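Amine oxidase (Emericella nidulans, PDB 3PGB) probably oxidises primary amines with molecular oxygen, using a copper ion and a topaquinone cofactor formed from one of its own residues. Local coordinates at residues 92-96 with 434-438; 112-116 with 650-654; 550-556 with 575-581; 774-778 with 787-791. All coordinates share one frame. Residue numbers count along the deposited sequence, not the author numbering.

Interaction 1 of 4, residues 92-96 with 434-438; sequences TTTEN and KDEET
The carboxylate of E436 takes two short hydrogen bonds from T94: OG1 to E436 OE2 at 2.8 Å and the backbone N to E436 OE1 at 2.9 Å, with a weak third from T94 N to E436 OE2 at 3.3 Å. E436 reaches out of a two-residue beta-hairpin turn joining strands 426-434 and 437-451. D435 (57/49) and E436 (51/36) both adopt left-handed helical angles, and the turn closes through K434 N to E437 O and, weakly, E437 N to K434 O, each at 3.0 Å. K434 NZ meets D435 OD2 in a salt bridge of 3.1 Å. A water links T92 O (2.6 Å) to E436 OE2 (2.9 Å). The CA-to-CB bonds of E436 and T94 (both chi1 m) each point toward the opposite segment; the closest CA pair is T94 to D435, 5.6 Å. From T94 to N96 the chain runs at helical phi/psi, and N96 N bonds weakly to T93 OG1 at 3.4 Å. The hairpin of the enzyme domain is thus fastened to the loop between helix 73-84 and strand 102-110, while F84 of that helix touches both T93 and E436. T94 CG2 packs 3.6 Å from D435 OD1.

Interaction 2 of 4, residues 112-116 with 650-654; sequences PNKSE and RQHDF
The loop 650-654 brings an acidic side chain to the first turn of helix 114-122, whose N-cap residue N113 makes no side-chain capping bond. R650, finishing strand 646-650, donates its N to E584, a calcium ligand. Q651 (chi1 t, chi2 m) points toward the helix; its NE2 bonds D653 OD1 at 3.2 Å and lies 3.8 Å from K114 CD. H652 turns its CA-to-CB bond away and bonds E681, a ligand of the same calcium. D653 (chi1 m) carries the contact, its CA 5.4 Å from N113 CA. D653 OD1 accepts a weak bond from K114 N at 3.0 Å; D653 OD2 accepts S115 OG (chi1 p) at 2.7 Å and, weakly, S115 N at 3.4 Å. N113 (-61/148) leads into the helix, with E116 N bonded to N113 O at 3.0 Å. N113 N gives a weak bond to E116 OE2 at 3.4 Å, one half of a capping box whose other half is missing. Extended K114 (all chi t) sends NZ to D541, D543 and D687, ligands of the other calcium, tying the helix start to that site. N113 CB stands 3.5 Å from D653 OD2.

Interaction 3 of 4, residues 550-556 with 575-581; sequences TIELVSV and QLGRSFI
I581 and E552 lose the most surface in this contact, with L553 and F580 next. Strands 550-556 and 575-580 run antiparallel, their axes approaching to 4.5 Å at 160°. I581 donates its N to I551 O at 3.0 Å and, with chi1 m and chi2 t, sets CD1 3.6 Å from I551 CG2; its CG1 lies 4.4 Å from L553 CD1. L553 and S579 form a hydrogen-bonded pair, L553 N to S579 O at 2.8 Å and S579 N to L553 O at 3.2 Å; S555 and G577 form the next, S555 N to G577 O at 2.9 Å and G577 N to S555 O at 2.8 Å. The non-hydrogen-bonded pairs E552-F580, V554-R578 and V556-L576 put their side chains on one face of the sheet. There extended E552 (chi1 and chi2 t) lies between F580 and R578: its CD is 3.8 Å from F580 CE1 and its OE1 3.4 Å from R578 CD, while R578 NH1 pairs with E612. V554 CG1 meets L576 CD2 at 3.8 Å, and V554 also packs on Y521 of the second subunit. This is a long beta hairpin, 548-562 with 570-580, consistent with the hairpin arms by which copper amine oxidase subunits embrace.

Interaction 4 of 4, residues 774-778 with 787-791; sequences QGDVV and NDPFY
Two backbone hydrogen bonds make V778 and F790 an antiparallel hydrogen-bonded pair with CA atoms 5.4 Å apart: V778 N to F790 O at 3.0 Å and F790 N to V778 O at 3.1 Å. P789 CA adds a CA-H...O contact to V778 O at 3.3 Å. The side-chain hydrogen bond runs from Q774 NE2 to Y791 OH at 3.0 Å; Q774 (chi1 p, chi2 t) points toward 787-791, and Y791 (chi1 m) brings its ring back, with Y791 CD1 3.2 Å from D776 O. Short strands 776-778 and 788-790 approach to 5.3 Å at 147°, so the last modelled residues, having turned a corner at N787, add a weakly bonded strand beside strand 776-781 of the large sheet. That strand is paired along its other edge with strand 437-451, where V777 bonds T440 through the backbone and D776 OD2 bonds H439. Apolar contacts follow the pairing. V778 CB sits over the face of the F790 ring (chi1 p) in a CH-pi contact, 4.1 Å from the centroid, and V778 CG1 is 3.7 Å from F790 CZ. V777 CG1 meets P789 CB at 4.0 Å, and V777 CG2 meets Y791 CE1 at 3.8 Å.

How the interactions relate
Interactions 1 and 4 adjoin, their centres 15 Å apart: strands 437-451 and 776-781 are sheet neighbours, E437 CB packs on V778 CG1 at 3.8 Å, and E437 OE2 lies 4.0 Å from F790 CZ. Interaction 3 sits across the chain's centre, about 54 Å from either (centre to centre), yet reaches the same large sheet; interactions 3 and 4 both touch the second subunit. Interactions 2 and 3 come within about 9 Å at their nearest atoms and both lie near bound calcium: the K114 side chain is about 4 Å from an ion and that of I551 about 9 Å. None of the four contains the copper ligands H532, H534 and H698 or the topaquinone position.

Interaction 1 of 4, residues 92-96 with 434-438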
loop_
_atom_site.group_PDB
_atom_site.type_symbol
_atom_site.label_atom_id
_atom_site.label_comp_id
_atom_site.label_asym_id
_atom_site.label_seq_id
_atom_site.Cartn_x
_atom_site.Cartn_y
_atom_site.Cartn_z
ATOM N N THR A 92 19.978 -37.087 26.645
ATOM C CA THR A 92 19.300 -38.242 26.061
ATOM C C THR A 92 18.749 -37.861 24.680
ATOM O O THR A 92 18.307 -36.729 24.479
ATOM C CB THR A 92 18.126 -38.704 26.947
ATOM O OG1 THR A 92 18.621 -39.123 28.221
ATOM C CG2 THR A 92 17.358 -39.855 26.298
ATOM N N THR A 93 18.776 -38.806 23.738
ATOM C CA THR A 93 18.220 -38.575 22.405
ATOM C C THR A 93 16.703 -38.469 22.503
ATOM O O THR A 93 16.083 -39.034 23.411
ATOM C CB THR A 93 18.574 -39.706 21.403
ATOM O OG1 THR A 93 17.838 -40.897 21.725
ATOM C CG2 THR A 93 20.074 -40.005 21.407
ATOM N N THR A 94 16.114 -37.746 21.556
ATOM C CA THR A 94 14.668 -37.543 21.494
ATOM C C THR A 94 13.885 -38.854 21.432
ATOM O O THR A 94 12.860 -38.995 22.095
ATOM C CB THR A 94 14.293 -36.684 20.271
ATOM O OG1 THR A 94 15.041 -35.461 20.303
ATOM C CG2 THR A 94 12.796 -36.375 20.264
ATOM N N GLU A 95 14.380 -39.804 20.642
ATOM C CA GLU A 95 13.728 -41.110 20.474
ATOM C C GLU A 95 13.624 -41.856 21.809
ATOM O O GLU A 95 12.600 -42.475 22.105
ATOM C CB GLU A 95 14.503 -41.960 19.453
ATOM C CG GLU A 95 13.706 -43.099 18.811
ATOM C CD GLU A 95 14.560 -43.950 17.866
ATOM O OE1 GLU A 95 15.485 -44.639 18.353
ATOM O OE2 GLU A 95 14.302 -43.929 16.639
ATOM N N ASN A 96 14.692 -41.787 22.603
ATOM C CA ASN A 96 14.719 -42.378 23.942
ATOM C C ASN A 96 14.114 -41.484 25.026
ATOM O O ASN A 96 13.807 -41.963 26.114
ATOM C CB ASN A 96 16.160 -42.716 24.339
ATOM C CG ASN A 96 16.775 -43.786 23.459
ATOM O OD1 ASN A 96 16.107 -44.743 23.073
ATOM N ND2 ASN A 96 18.058 -43.637 23.149
ATOM N N LYS A 434 15.951 -30.236 14.268
ATOM C CA LYS A 434 15.152 -30.654 15.418
ATOM C C LYS A 434 15.249 -32.165 15.625
ATOM O O LYS A 434 15.339 -32.925 14.666
ATOM C CB LYS A 434 13.687 -30.199 15.293
ATOM C CG LYS A 434 12.715 -31.170 14.604
ATOM C CD LYS A 434 11.266 -30.731 14.855
ATOM C CE LYS A 434 10.241 -31.551 14.066
ATOM N NZ LYS A 434 9.379 -32.400 14.949
ATOM N N ASP A 435 15.242 -32.583 16.886
ATOM C CA ASP A 435 15.198 -33.999 17.245
ATOM C C ASP A 435 16.352 -34.791 16.625
ATOM O O ASP A 435 16.143 -35.843 16.035
ATOM C CB ASP A 435 13.842 -34.602 16.853
ATOM C CG ASP A 435 12.663 -33.792 17.386
ATOM O OD1 ASP A 435 12.777 -33.227 18.490
ATOM O OD2 ASP A 435 11.623 -33.717 16.700
ATOM N N GLU A 436 17.566 -34.267 16.775
ATOM C CA GLU A 436 18.777 -34.867 16.196
ATOM C C GLU A 436 18.629 -35.160 14.700
ATOM O O GLU A 436 19.157 -36.156 14.194
ATOM C CB GLU A 436 19.176 -36.140 16.957
ATOM C CG GLU A 436 19.412 -35.927 18.448
ATOM C CD GLU A 436 18.178 -36.193 19.282
ATOM O OE1 GLU A 436 17.589 -37.287 19.128
ATOM O OE2 GLU A 436 17.797 -35.323 20.098
ATOM N N GLU A 437 17.910 -34.283 14.004
ATOM C CA GLU A 437 17.617 -34.449 12.584
ATOM C C GLU A 437 17.766 -33.111 11.873
ATOM O O GLU A 437 17.498 -32.063 12.459
ATOM C CB GLU A 437 16.181 -34.945 12.388
ATOM C CG GLU A 437 15.853 -36.314 12.996
ATOM C CD GLU A 437 14.348 -36.579 13.085
ATOM O OE1 GLU A 437 13.558 -35.611 13.173
ATOM O OE2 GLU A 437 13.950 -37.763 13.067
ATOM N N THR A 438 18.196 -33.145 10.615
ATOM C CA THR A 438 18.126 -31.967 9.766
ATOM C C THR A 438 16.958 -32.148 8.826
ATOM O O THR A 438 16.907 -33.102 8.052
ATOM C CB THR A 438 19.399 -31.745 8.974
ATOM O OG1 THR A 438 20.482 -31.560 9.892
ATOM C CG2 THR A 438 19.290 -30.506 8.079
HETATM O O HOH W 1 18.366 -34.670 22.853
#

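Interaction 2 of 4, residues 112-116 with 650-654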
loop_
_atom_site.group_PDB
_atom_site.type_symbol
_atom_site.label_atom_id
_atom_site.label_comp_id
_atom_site.label_asym_id
_atom_site.label_seq_id
_atom_site.Cartn_x
_atom_site.Cartn_y
_atom_site.Cartn_z
ATOM N N PRO A 112 28.178 -14.458 14.039
ATOM C CA PRO A 112 29.305 -13.699 14.555
ATOM C C PRO A 112 28.929 -12.251 14.835
ATOM O O PRO A 112 28.006 -11.714 14.223
ATOM C CB PRO A 112 30.341 -13.788 13.428
ATOM C CG PRO A 112 29.562 -14.018 12.212
ATOM C CD PRO A 112 28.355 -14.810 12.620
ATOM N N ASN A 113 29.641 -11.647 15.776
ATOM C CA ASN A 113 29.449 -10.252 16.114
ATOM C C ASN A 113 29.741 -9.367 14.904
ATOM O O ASN A 113 30.595 -9.696 14.075
ATOM C CB ASN A 113 30.361 -9.870 17.289
ATOM C CG ASN A 113 29.972 -10.565 18.588
ATOM O OD1 ASN A 113 28.815 -10.950 18.778
ATOM N ND2 ASN A 113 30.936 -10.725 19.490
ATOM N N LYS A 114 29.028 -8.250 14.803
ATOM C CA LYS A 114 29.239 -7.299 13.707
ATOM C C LYS A 114 30.684 -6.794 13.686
ATOM O O LYS A 114 31.257 -6.574 12.617
ATOM C CB LYS A 114 28.268 -6.125 13.834
ATOM C CG LYS A 114 28.276 -5.144 12.672
ATOM C CD LYS A 114 27.312 -3.993 12.930
ATOM C CE LYS A 114 27.428 -2.913 11.872
ATOM N NZ LYS A 114 26.266 -1.980 11.916
ATOM N N SER A 115 31.267 -6.622 14.871
ATOM C CA SER A 115 32.649 -6.163 14.996
ATOM C C SER A 115 33.658 -7.176 14.423
ATOM O O SER A 115 34.758 -6.788 14.034
ATOM C CB SER A 115 32.974 -5.829 16.460
ATOM O OG SER A 115 32.689 -6.927 17.319
ATOM N N GLU A 116 33.278 -8.456 14.380
ATOM C CA GLU A 116 34.057 -9.501 13.685
ATOM C C GLU A 116 33.772 -9.525 12.186
ATOM O O GLU A 116 34.682 -9.718 11.377
ATOM C CB GLU A 116 33.717 -10.898 14.217
ATOM C CG GLU A 116 34.293 -11.271 15.561
ATOM C CD GLU A 116 33.896 -12.688 15.946
ATOM O OE1 GLU A 116 34.680 -13.621 15.654
ATOM O OE2 GLU A 116 32.782 -12.873 16.500
ATOM N N ARG A 650 21.182 2.393 19.840
ATOM C CA ARG A 650 22.565 2.305 19.411
ATOM C C ARG A 650 22.933 0.842 19.256
ATOM O O ARG A 650 22.534 0.007 20.075
ATOM C CB ARG A 650 23.501 2.979 20.405
ATOM C CG ARG A 650 24.924 2.983 19.923
ATOM C CD ARG A 650 25.791 3.887 20.735
ATOM N NE ARG A 650 27.104 4.025 20.127
ATOM C CZ ARG A 650 28.125 4.671 20.685
ATOM N NH1 ARG A 650 27.989 5.250 21.882
ATOM N NH2 ARG A 650 29.290 4.745 20.037
ATOM N N GLN A 651 23.691 0.539 18.205
ATOM C CA GLN A 651 24.075 -0.836 17.906
ATOM C C GLN A 651 25.041 -1.373 18.965
ATOM O O GLN A 651 25.963 -0.681 19.399
ATOM C CB GLN A 651 24.718 -0.932 16.513
ATOM C CG GLN A 651 24.794 -2.355 15.925
ATOM C CD GLN A 651 25.946 -3.199 16.472
ATOM O OE1 GLN A 651 26.952 -2.675 16.955
ATOM N NE2 GLN A 651 25.794 -4.518 16.393
ATOM N N HIS A 652 24.801 -2.610 19.377
ATOM C CA HIS A 652 25.726 -3.349 20.209
ATOM C C HIS A 652 25.705 -4.788 19.755
ATOM O O HIS A 652 24.675 -5.289 19.308
ATOM C CB HIS A 652 25.319 -3.270 21.678
ATOM C CG HIS A 652 25.396 -1.891 22.247
ATOM N ND1 HIS A 652 26.568 -1.163 22.273
ATOM C CD2 HIS A 652 24.450 -1.104 22.806
ATOM C CE1 HIS A 652 26.335 0.013 22.826
ATOM N NE2 HIS A 652 25.057 0.075 23.157
ATOM N N ASP A 653 26.841 -5.462 19.873
ATOM C CA ASP A 653 26.900 -6.877 19.545
ATOM C C ASP A 653 26.197 -7.710 20.609
ATOM O O ASP A 653 25.765 -8.821 20.327
ATOM C CB ASP A 653 28.347 -7.319 19.320
ATOM C CG ASP A 653 28.942 -6.698 18.070
ATOM O OD1 ASP A 653 28.182 -6.478 17.104
ATOM O OD2 ASP A 653 30.157 -6.423 18.041
ATOM N N PHE A 654 26.061 -7.156 21.812
ATOM C CA PHE A 654 25.288 -7.795 22.883
ATOM C C PHE A 654 23.774 -7.496 22.823
ATOM O O PHE A 654 23.030 -7.876 23.734
ATOM C CB PHE A 654 25.869 -7.450 24.268
ATOM C CG PHE A 654 26.068 -5.978 24.516
ATOM C CD1 PHE A 654 25.025 -5.193 24.979
ATOM C CD2 PHE A 654 27.315 -5.390 24.326
ATOM C CE1 PHE A 654 25.209 -3.840 25.218
ATOM C CE2 PHE A 654 27.514 -4.032 24.556
ATOM C CZ PHE A 654 26.460 -3.253 25.011
#

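Interaction 3 of 4, residues 550-556 with 575-581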
loop_
_atom_site.group_PDB
_atom_site.type_symbol
_atom_site.label_atom_id
_atom_site.label_comp_id
_atom_site.label_asym_id
_atom_site.label_seq_id
_atom_site.Cartn_x
_atom_site.Cartn_y
_atom_site.Cartn_z
ATOM N N THR A 550 22.703 9.297 11.719
ATOM C CA THR A 550 21.752 10.032 12.561
ATOM C C THR A 550 20.337 9.927 11.996
ATOM O O THR A 550 20.155 9.900 10.782
ATOM C CB THR A 550 22.109 11.534 12.657
ATOM O OG1 THR A 550 23.487 11.688 13.020
ATOM C CG2 THR A 550 21.224 12.237 13.689
ATOM N N ILE A 551 19.337 9.873 12.872
ATOM C CA ILE A 551 17.945 9.916 12.442
ATOM C C ILE A 551 17.495 11.366 12.353
ATOM O O ILE A 551 17.640 12.113 13.312
ATOM C CB ILE A 551 17.007 9.183 13.413
ATOM C CG1 ILE A 551 17.340 7.686 13.465
ATOM C CG2 ILE A 551 15.559 9.405 13.011
ATOM C CD1 ILE A 551 17.374 6.994 12.123
ATOM N N GLU A 552 16.968 11.765 11.199
ATOM C CA GLU A 552 16.423 13.105 11.033
ATOM C C GLU A 552 14.933 12.986 10.791
ATOM O O GLU A 552 14.496 12.151 9.996
ATOM C CB GLU A 552 17.075 13.846 9.868
ATOM C CG GLU A 552 16.657 15.318 9.795
ATOM C CD GLU A 552 17.324 16.088 8.668
ATOM O OE1 GLU A 552 17.376 17.338 8.738
ATOM O OE2 GLU A 552 17.797 15.452 7.705
ATOM N N LEU A 553 14.166 13.815 11.493
ATOM C CA LEU A 553 12.731 13.916 11.282
ATOM C C LEU A 553 12.486 15.171 10.468
ATOM O O LEU A 553 12.867 16.271 10.879
ATOM C CB LEU A 553 11.978 13.987 12.613
ATOM C CG LEU A 553 12.262 12.852 13.603
ATOM C CD1 LEU A 553 11.541 13.099 14.927
ATOM C CD2 LEU A 553 11.870 11.509 13.010
ATOM N N VAL A 554 11.900 14.996 9.292
ATOM C CA VAL A 554 11.553 16.107 8.439
ATOM C C VAL A 554 10.054 16.116 8.374
ATOM O O VAL A 554 9.439 15.164 7.884
ATOM C CB VAL A 554 12.128 15.967 7.034
ATOM C CG1 VAL A 554 11.661 17.128 6.155
ATOM C CG2 VAL A 554 13.637 15.914 7.101
ATOM N N SER A 555 9.475 17.205 8.864
ATOM C CA SER A 555 8.055 17.286 9.086
ATOM C C SER A 555 7.465 18.399 8.230
ATOM O O SER A 555 8.107 19.418 8.007
ATOM C CB SER A 555 7.808 17.552 10.573
ATOM O OG SER A 555 6.985 16.543 11.127
ATOM N N VAL A 556 6.246 18.190 7.745
ATOM C CA VAL A 556 5.511 19.227 7.028
ATOM C C VAL A 556 4.442 19.729 7.982
ATOM O O VAL A 556 3.568 18.964 8.381
ATOM C CB VAL A 556 4.873 18.687 5.728
ATOM C CG1 VAL A 556 4.126 19.783 5.002
ATOM C CG2 VAL A 556 5.941 18.096 4.825
ATOM N N GLN A 575 5.440 24.677 6.176
ATOM C CA GLN A 575 6.882 24.792 6.329
ATOM C C GLN A 575 7.478 23.423 6.636
ATOM O O GLN A 575 6.766 22.511 7.069
ATOM C CB GLN A 575 7.152 25.748 7.488
ATOM C CG GLN A 575 8.578 26.189 7.679
ATOM C CD GLN A 575 8.740 27.037 8.930
ATOM O OE1 GLN A 575 9.475 26.667 9.851
ATOM N NE2 GLN A 575 8.047 28.175 8.972
ATOM N N LEU A 576 8.780 23.276 6.402
ATOM C CA LEU A 576 9.497 22.091 6.853
ATOM C C LEU A 576 9.946 22.320 8.284
ATOM O O LEU A 576 10.425 23.402 8.617
ATOM C CB LEU A 576 10.728 21.806 5.985
ATOM C CG LEU A 576 10.538 21.189 4.601
ATOM C CD1 LEU A 576 11.891 20.807 4.018
ATOM C CD2 LEU A 576 9.622 19.974 4.661
ATOM N N GLY A 577 9.784 21.305 9.124
ATOM C CA GLY A 577 10.337 21.323 10.473
ATOM C C GLY A 577 11.380 20.232 10.617
ATOM O O GLY A 577 11.051 19.052 10.536
ATOM N N ARG A 578 12.636 20.619 10.833
ATOM C CA ARG A 578 13.732 19.653 10.908
ATOM C C ARG A 578 14.322 19.514 12.300
ATOM O O ARG A 578 14.548 20.507 12.989
ATOM C CB ARG A 578 14.841 20.034 9.946
ATOM C CG ARG A 578 14.357 20.211 8.540
ATOM C CD ARG A 578 15.422 19.836 7.558
ATOM N NE ARG A 578 15.309 20.603 6.333
ATOM C CZ ARG A 578 16.176 20.529 5.333
ATOM N NH1 ARG A 578 17.220 19.698 5.409
ATOM N NH2 ARG A 578 15.996 21.284 4.254
ATOM N N SER A 579 14.586 18.271 12.690
ATOM C CA SER A 579 15.215 17.969 13.964
ATOM C C SER A 579 15.916 16.624 13.876
ATOM O O SER A 579 15.447 15.722 13.179
ATOM C CB SER A 579 14.168 17.928 15.083
ATOM O OG SER A 579 13.309 16.805 14.948
ATOM N N PHE A 580 17.031 16.492 14.588
ATOM C CA PHE A 580 17.727 15.218 14.699
ATOM C C PHE A 580 17.379 14.568 16.030
ATOM O O PHE A 580 17.282 15.256 17.044
ATOM C CB PHE A 580 19.237 15.429 14.627
ATOM C CG PHE A 580 19.715 15.987 13.319
ATOM C CD1 PHE A 580 19.801 15.177 12.193
ATOM C CD2 PHE A 580 20.103 17.315 13.215
ATOM C CE1 PHE A 580 20.256 15.687 10.976
ATOM C CE2 PHE A 580 20.561 17.837 12.004
ATOM C CZ PHE A 580 20.636 17.020 10.881
ATOM N N ILE A 581 17.181 13.255 16.034
ATOM C CA ILE A 581 17.059 12.514 17.287
ATOM C C ILE A 581 18.443 12.487 17.927
ATOM O O ILE A 581 19.396 12.010 17.323
ATOM C CB ILE A 581 16.530 11.084 17.070
ATOM C CG1 ILE A 581 15.065 11.131 16.632
ATOM C CG2 ILE A 581 16.661 10.257 18.348
ATOM C CD1 ILE A 581 14.446 9.767 16.402
HETATM O O HOH W 2 19.731 10.127 15.622
#

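Interaction 4 of 4, residues 774-778 with 787-791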
loop_
_atom_site.group_PDB
_atom_site.type_symbol
_atom_site.label_atom_id
_atom_site.label_comp_id
_atom_site.label_asym_id
_atom_site.label_seq_id
_atom_site.Cartn_x
_atom_site.Cartn_y
_atom_site.Cartn_z
ATOM N N GLN A 774 7.185 -32.731 -2.691
ATOM C CA GLN A 774 7.669 -33.786 -1.789
ATOM C C GLN A 774 7.581 -33.392 -0.318
ATOM O O GLN A 774 7.302 -34.232 0.544
ATOM C CB GLN A 774 9.100 -34.207 -2.153
ATOM C CG GLN A 774 10.150 -33.105 -2.102
ATOM C CD GLN A 774 11.445 -33.519 -2.778
ATOM O OE1 GLN A 774 11.978 -32.795 -3.617
ATOM N NE2 GLN A 774 11.949 -34.699 -2.426
ATOM N N GLY A 775 7.819 -32.119 -0.034
ATOM C CA GLY A 775 7.717 -31.610 1.326
ATOM C C GLY A 775 9.046 -31.664 2.056
ATOM O O GLY A 775 10.075 -31.236 1.525
ATOM N N ASP A 776 9.020 -32.206 3.269
ATOM C CA ASP A 776 10.139 -32.086 4.200
ATOM C C ASP A 776 11.075 -33.295 4.127
ATOM O O ASP A 776 10.678 -34.410 4.448
ATOM C CB ASP A 776 9.594 -31.898 5.624
ATOM C CG ASP A 776 10.654 -32.074 6.694
ATOM O OD1 ASP A 776 11.854 -31.863 6.392
ATOM O OD2 ASP A 776 10.279 -32.424 7.838
ATOM N N VAL A 777 12.324 -33.056 3.726
ATOM C CA VAL A 777 13.319 -34.119 3.597
ATOM C C VAL A 777 14.183 -34.218 4.853
ATOM O O VAL A 777 15.004 -33.343 5.121
ATOM C CB VAL A 777 14.217 -33.897 2.371
ATOM C CG1 VAL A 777 15.241 -35.024 2.247
ATOM C CG2 VAL A 777 13.366 -33.794 1.115
ATOM N N VAL A 778 13.997 -35.302 5.604
ATOM C CA VAL A 778 14.653 -35.483 6.897
ATOM C C VAL A 778 15.912 -36.344 6.766
ATOM O O VAL A 778 15.885 -37.395 6.128
ATOM C CB VAL A 778 13.704 -36.144 7.930
ATOM C CG1 VAL A 778 14.283 -36.027 9.336
ATOM C CG2 VAL A 778 12.310 -35.514 7.875
ATOM N N ASN A 787 23.128 -40.579 3.920
ATOM C CA ASN A 787 22.810 -41.342 2.706
ATOM C C ASN A 787 21.453 -42.053 2.750
ATOM O O ASN A 787 21.062 -42.691 1.770
ATOM C CB ASN A 787 23.921 -42.361 2.411
ATOM C CG ASN A 787 25.250 -41.696 2.059
ATOM O OD1 ASN A 787 25.292 -40.714 1.311
ATOM N ND2 ASN A 787 26.341 -42.234 2.598
ATOM N N ASP A 788 20.739 -41.941 3.874
ATOM C CA ASP A 788 19.409 -42.543 4.018
ATOM C C ASP A 788 18.349 -41.514 4.457
ATOM O O ASP A 788 17.815 -41.606 5.568
ATOM C CB ASP A 788 19.464 -43.712 5.007
ATOM N N PRO A 789 18.030 -40.536 3.578
ATOM C CA PRO A 789 16.970 -39.573 3.878
ATOM C C PRO A 789 15.589 -40.210 3.799
ATOM O O PRO A 789 15.432 -41.273 3.200
ATOM C CB PRO A 789 17.134 -38.516 2.783
ATOM C CG PRO A 789 17.717 -39.247 1.650
ATOM C CD PRO A 789 18.626 -40.284 2.252
ATOM N N PHE A 790 14.599 -39.558 4.397
ATOM C CA PHE A 790 13.255 -40.121 4.493
ATOM C C PHE A 790 12.226 -39.033 4.823
ATOM O O PHE A 790 12.567 -37.852 4.907
ATOM C CB PHE A 790 13.230 -41.220 5.567
ATOM C CG PHE A 790 13.423 -40.702 6.963
ATOM C CD1 PHE A 790 12.333 -40.490 7.799
ATOM C CD2 PHE A 790 14.692 -40.407 7.437
ATOM C CE1 PHE A 790 12.507 -40.003 9.089
ATOM C CE2 PHE A 790 14.875 -39.920 8.723
ATOM C CZ PHE A 790 13.782 -39.718 9.551
ATOM N N TYR A 791 10.973 -39.450 5.006
ATOM C CA TYR A 791 9.873 -38.547 5.344
ATOM C C TYR A 791 9.036 -39.145 6.480
ATOM O O TYR A 791 8.327 -38.435 7.202
ATOM C CB TYR A 791 8.990 -38.311 4.113
ATOM C CG TYR A 791 9.746 -38.029 2.823
ATOM C CD1 TYR A 791 9.927 -36.724 2.371
ATOM C CD2 TYR A 791 10.264 -39.069 2.047
ATOM C CE1 TYR A 791 10.613 -36.455 1.186
ATOM C CE2 TYR A 791 10.954 -38.810 0.861
ATOM C CZ TYR A 791 11.124 -37.500 0.436
ATOM O OH TYR A 791 11.789 -37.229 -0.738
#